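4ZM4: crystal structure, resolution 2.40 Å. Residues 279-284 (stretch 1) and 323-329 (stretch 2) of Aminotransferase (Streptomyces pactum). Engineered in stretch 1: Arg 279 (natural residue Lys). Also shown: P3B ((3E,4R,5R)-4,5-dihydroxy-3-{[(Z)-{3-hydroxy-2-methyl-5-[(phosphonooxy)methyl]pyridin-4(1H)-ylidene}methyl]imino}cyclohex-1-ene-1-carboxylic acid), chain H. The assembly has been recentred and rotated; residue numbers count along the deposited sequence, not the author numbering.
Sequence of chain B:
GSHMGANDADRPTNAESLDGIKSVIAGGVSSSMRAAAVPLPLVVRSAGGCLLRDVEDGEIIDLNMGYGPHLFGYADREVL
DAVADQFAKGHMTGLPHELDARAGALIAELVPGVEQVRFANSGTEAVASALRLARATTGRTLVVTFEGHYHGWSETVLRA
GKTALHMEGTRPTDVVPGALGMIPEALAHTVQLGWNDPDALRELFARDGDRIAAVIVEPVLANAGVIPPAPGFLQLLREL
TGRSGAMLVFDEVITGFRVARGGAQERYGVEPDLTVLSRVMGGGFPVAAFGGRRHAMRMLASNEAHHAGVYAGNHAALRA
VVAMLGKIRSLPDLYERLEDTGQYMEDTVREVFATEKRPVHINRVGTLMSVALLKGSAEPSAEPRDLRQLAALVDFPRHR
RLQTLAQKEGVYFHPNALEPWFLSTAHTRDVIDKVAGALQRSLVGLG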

ATOM      1  N   ARG B 279      -3.335 -10.810   1.271  1.00 25.82           N
ATOM      2  CA  ARG B 279      -2.925 -11.799   2.296  1.00 25.84           C
ATOM      3  C   ARG B 279      -2.445 -13.119   1.731  1.00 23.82           C
ATOM      4  O   ARG B 279      -1.294 -13.212   1.345  1.00 25.69           O
ATOM      5  CB  ARG B 279      -4.025 -12.035   3.326  1.00 27.80           C
ATOM      6  CG  ARG B 279      -4.486 -10.784   4.007  1.00 30.94           C
ATOM      7  CD  ARG B 279      -3.552 -10.282   5.080  1.00 31.96           C
ATOM      8  NE  ARG B 279      -3.839  -8.867   5.249  1.00 36.09           N
ATOM      9  CZ  ARG B 279      -4.508  -8.300   6.250  1.00 37.86           C
ATOM     10  NH1 ARG B 279      -4.996  -8.990   7.288  1.00 35.19           N
ATOM     11  NH2 ARG B 279      -4.674  -6.985   6.199  1.00 40.20           N
ATOM     12  N   VAL B 280      -3.303 -14.140   1.706  1.00 21.71           N
ATOM     13  CA  VAL B 280      -2.898 -15.463   1.245  1.00 21.01           C
ATOM     14  C   VAL B 280      -2.481 -15.344  -0.225  1.00 21.44           C
ATOM     15  O   VAL B 280      -1.550 -16.023  -0.682  1.00 20.59           O
ATOM     16  CB  VAL B 280      -4.019 -16.522   1.408  1.00 19.75           C
ATOM     17  CG1 VAL B 280      -3.629 -17.831   0.743  1.00 18.83           C
ATOM     18  CG2 VAL B 280      -4.315 -16.754   2.875  1.00 19.30           C
ATOM     19  N   MET B 281      -3.154 -14.459  -0.953  1.00 20.81           N
ATOM     20  CA  MET B 281      -2.921 -14.294  -2.396  1.00 21.84           C
ATOM     21  C   MET B 281      -1.456 -14.089  -2.724  1.00 19.79           C
ATOM     22  O   MET B 281      -0.964 -14.690  -3.636  1.00 21.51           O
ATOM     23  CB  MET B 281      -3.743 -13.107  -2.933  1.00 23.88           C
ATOM     24  CG  MET B 281      -3.822 -13.037  -4.455  1.00 24.93           C
ATOM     25  SD  MET B 281      -4.890 -11.680  -4.947  1.00 29.34           S
ATOM     26  CE  MET B 281      -3.788 -10.278  -4.644  1.00 31.41           C
ATOM     27  N   GLY B 282      -0.778 -13.225  -1.980  1.00 19.27           N
ATOM     28  CA  GLY B 282       0.611 -12.920  -2.216  1.00 18.26           C
ATOM     29  C   GLY B 282       1.596 -13.548  -1.249  1.00 19.13           C
ATOM     30  O   GLY B 282       2.773 -13.216  -1.290  1.00 20.52           O
ATOM     31  N   GLY B 283       1.133 -14.438  -0.370  1.00 19.58           N
ATOM     32  CA  GLY B 283       1.992 -15.149   0.584  1.00 18.50           C
ATOM     33  C   GLY B 283       2.853 -14.293   1.490  1.00 18.38           C
ATOM     34  O   GLY B 283       3.958 -14.694   1.894  1.00 17.96           O
ATOM     35  N   GLY B 284       2.353 -13.116   1.821  1.00 18.45           N
ATOM     36  CA  GLY B 284       3.122 -12.153   2.622  1.00 18.42           C
ATOM     37  C   GLY B 284       3.778 -11.018   1.868  1.00 17.86           C
ATOM     38  O   GLY B 284       4.260 -10.089   2.498  1.00 20.19           O
ATOM     39  N   ALA B 323       3.037 -17.688  -8.109  1.00 20.34           N
ATOM     40  CA  ALA B 323       3.624 -18.811  -7.363  1.00 21.25           C
ATOM     41  C   ALA B 323       2.680 -19.320  -6.259  1.00 22.13           C
ATOM     42  O   ALA B 323       2.533 -20.527  -6.077  1.00 21.84           O
ATOM     43  CB  ALA B 323       4.970 -18.413  -6.762  1.00 21.78           C
ATOM     44  N   MET B 324       2.017 -18.401  -5.556  1.00 21.68           N
ATOM     45  CA  MET B 324       1.217 -18.783  -4.396  1.00 21.85           C
ATOM     46  C   MET B 324      -0.061 -19.416  -4.850  1.00 20.68           C
ATOM     47  O   MET B 324      -0.431 -20.490  -4.370  1.00 23.43           O
ATOM     48  CB  MET B 324       0.928 -17.571  -3.522  1.00 22.12           C
ATOM     49  CG  MET B 324       0.211 -17.882  -2.225  1.00 23.52           C
ATOM     50  SD  MET B 324       1.107 -18.978  -1.099  1.00 24.00           S
ATOM     51  CE  MET B 324       0.158 -18.728   0.414  1.00 23.26           C
ATOM     52  N   LEU B 325      -0.747 -18.777  -5.791  1.00 18.92           N
ATOM     53  CA  LEU B 325      -2.011 -19.335  -6.268  1.00 18.00           C
ATOM     54  C   LEU B 325      -1.758 -20.589  -7.133  1.00 18.73           C
ATOM     55  O   LEU B 325      -2.572 -21.508  -7.121  1.00 19.32           O
ATOM     56  CB  LEU B 325      -2.831 -18.294  -7.012  1.00 17.00           C
ATOM     57  CG  LEU B 325      -3.335 -17.079  -6.227  1.00 15.62           C
ATOM     58  CD1 LEU B 325      -4.310 -16.241  -7.037  1.00 14.61           C
ATOM     59  CD2 LEU B 325      -3.984 -17.503  -4.923  1.00 15.24           C
ATOM     60  N   GLY B 326      -0.632 -20.628  -7.851  1.00 18.18           N
ATOM     61  CA  GLY B 326      -0.198 -21.830  -8.552  1.00 18.39           C
ATOM     62  C   GLY B 326       0.011 -22.996  -7.626  1.00 19.34           C
ATOM     63  O   GLY B 326      -0.525 -24.090  -7.855  1.00 20.60           O
ATOM     64  N   LYS B 327       0.716 -22.751  -6.530  1.00 19.56           N
ATOM     65  CA  LYS B 327       0.880 -23.772  -5.483  1.00 20.85           C
ATOM     66  C   LYS B 327      -0.444 -24.276  -4.893  1.00 22.16           C
ATOM     67  O   LYS B 327      -0.648 -25.496  -4.785  1.00 23.90           O
ATOM     68  CB  LYS B 327       1.747 -23.253  -4.343  1.00 20.37           C
ATOM     69  CG  LYS B 327       1.898 -24.215  -3.192  1.00 21.39           C
ATOM     70  CD  LYS B 327       3.060 -23.833  -2.298  1.00 22.96           C
ATOM     71  CE  LYS B 327       3.131 -24.739  -1.092  1.00 23.21           C
ATOM     72  NZ  LYS B 327       4.233 -24.288  -0.196  1.00 23.99           N
ATOM     73  N   ILE B 328      -1.322 -23.351  -4.507  1.00 22.31           N
ATOM     74  CA  ILE B 328      -2.635 -23.721  -3.931  1.00 22.80           C
ATOM     75  C   ILE B 328      -3.485 -24.566  -4.917  1.00 22.43           C
ATOM     76  O   ILE B 328      -4.120 -25.563  -4.548  1.00 19.45           O
ATOM     77  CB  ILE B 328      -3.433 -22.472  -3.529  1.00 23.94           C
ATOM     78  CG1 ILE B 328      -2.801 -21.817  -2.301  1.00 25.20           C
ATOM     79  CG2 ILE B 328      -4.903 -22.815  -3.262  1.00 24.32           C
ATOM     80  CD1 ILE B 328      -3.383 -20.454  -1.966  1.00 25.24           C
ATOM     81  N   ARG B 329      -3.468 -24.141  -6.170  1.00 23.95           N
ATOM     82  CA  ARG B 329      -4.195 -24.827  -7.235  1.00 25.20           C
ATOM     83  C   ARG B 329      -3.705 -26.261  -7.413  1.00 23.87           C
ATOM     84  O   ARG B 329      -4.506 -27.156  -7.678  1.00 23.56           O
ATOM     85  CB  ARG B 329      -4.024 -24.053  -8.528  1.00 25.95           C
ATOM     86  CG  ARG B 329      -4.769 -24.599  -9.744  1.00 28.53           C
ATOM     87  CD  ARG B 329      -3.996 -23.966 -10.905  1.00 29.33           C
ATOM     88  NE  ARG B 329      -4.521 -23.661 -12.201  1.00 33.93           N
ATOM     89  CZ  ARG B 329      -3.765 -23.247 -13.221  1.00 33.78           C
ATOM     90  NH1 ARG B 329      -2.447 -23.186 -13.114  1.00 30.41           N
ATOM     91  NH2 ARG B 329      -4.341 -22.946 -14.401  1.00 38.16           N
TER
HETATM   92  OAH P3B H 501      -4.378  -2.186   4.701  1.00 14.68           O
HETATM   93  PBA P3B H 501      -4.127  -3.741   4.884  1.00 15.23           P
HETATM   94  OAI P3B H 501      -3.574  -3.848   6.273  1.00 14.22           O
HETATM   95  OAC P3B H 501      -3.149  -4.326   3.878  1.00 16.44           O
HETATM   96  OAQ P3B H 501      -5.685  -4.343   4.797  1.00 14.93           O
HETATM   97  CAM P3B H 501      -6.830  -3.662   5.406  1.00 14.96           C
HETATM   98  CAV P3B H 501      -7.766  -4.630   5.677  1.00 15.18           C
HETATM   99  CAL P3B H 501      -8.846  -4.725   4.811  1.00 13.73           C
HETATM  100  NAP P3B H 501      -9.783  -5.726   5.036  1.00 13.84           N
HETATM  101  CAU P3B H 501      -9.644  -6.614   6.078  1.00 13.30           C
HETATM  102  CAA P3B H 501     -10.588  -7.578   6.313  1.00 13.01           C
HETATM  103  CAW P3B H 501      -8.632  -6.498   6.924  1.00 13.23           C
HETATM  104  OAE P3B H 501      -8.556  -7.400   7.929  1.00 13.91           O
HETATM  105  CAX P3B H 501      -7.629  -5.541   6.761  1.00 16.63           C
HETATM  106  CAJ P3B H 501      -6.547  -5.441   7.705  1.00 20.22           C
HETATM  107  NAO P3B H 501      -6.539  -6.164   8.875  1.00 24.96           N
HETATM  108  CAT P3B H 501      -5.577  -5.993   9.837  1.00 33.34           C
HETATM  109  CAK P3B H 501      -4.595  -4.964   9.859  1.00 33.36           C
HETATM  110  CAS P3B H 501      -3.684  -4.772  10.892  1.00 31.90           C
HETATM  111  CAR P3B H 501      -2.692  -3.775  10.841  1.00 30.86           C
HETATM  112  OAD P3B H 501      -1.813  -3.668  11.711  1.00 31.04           O
HETATM  113  OAB P3B H 501      -2.679  -2.916   9.994  1.00 28.77           O
HETATM  114  CAN P3B H 501      -3.516  -5.692  11.851  1.00 34.43           C
HETATM  115  CAY P3B H 501      -4.425  -6.932  11.871  1.00 35.22           C
HETATM  116  OAF P3B H 501      -4.703  -7.089  13.276  1.00 40.25           O
HETATM  117  CAZ P3B H 501      -5.728  -6.859  10.976  1.00 35.14           C
HETATM  118  OAG P3B H 501      -6.367  -8.143  10.632  1.00 31.64           O

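Where does the helix of stretch 2 first meet stretch 1? Ala 323 stays clear, and contact begins at Met 324, whose CA-to-CB bond points toward the other stretch. Its CG lies 3.0 Å from Val 280 O and its CB 3.4 Å from Met 281 O, so the side chain packs against backbone carbonyls. Farther out, its CE meets Val 280 CG1 at 3.9 Å.

What does the Val 280 carbonyl face? Across the contact, the atom nearest its oxygen is a carbon, Met 324 CG; within its own stretch it accepts a hydrogen bond from Gly 283 N to Val 280 O at 3.1 Å. No hydrogen bond joins the two stretches. Gly 283 has a positive phi, which favours glycine, and a CB there would point toward Met 324, 3.5 Å from its SD.

What does Leu 325 add? Its CA-to-CB bond runs sideways, but the end of the side chain comes nearer, placing CD1 4.1 Å from Met 281 CG in a loose apolar contact.

How does the contact finish? Gly 326 and Lys 327 are out of reach; one helical turn after Met 324, the CA-to-CB bond of Ile 328 points toward stretch 1, as that of Met 324 does. Its CD1 lies 3.8 Å from Val 280 CG1, so this one valine methyl touches both side chains. Arg 329 lies beyond reach.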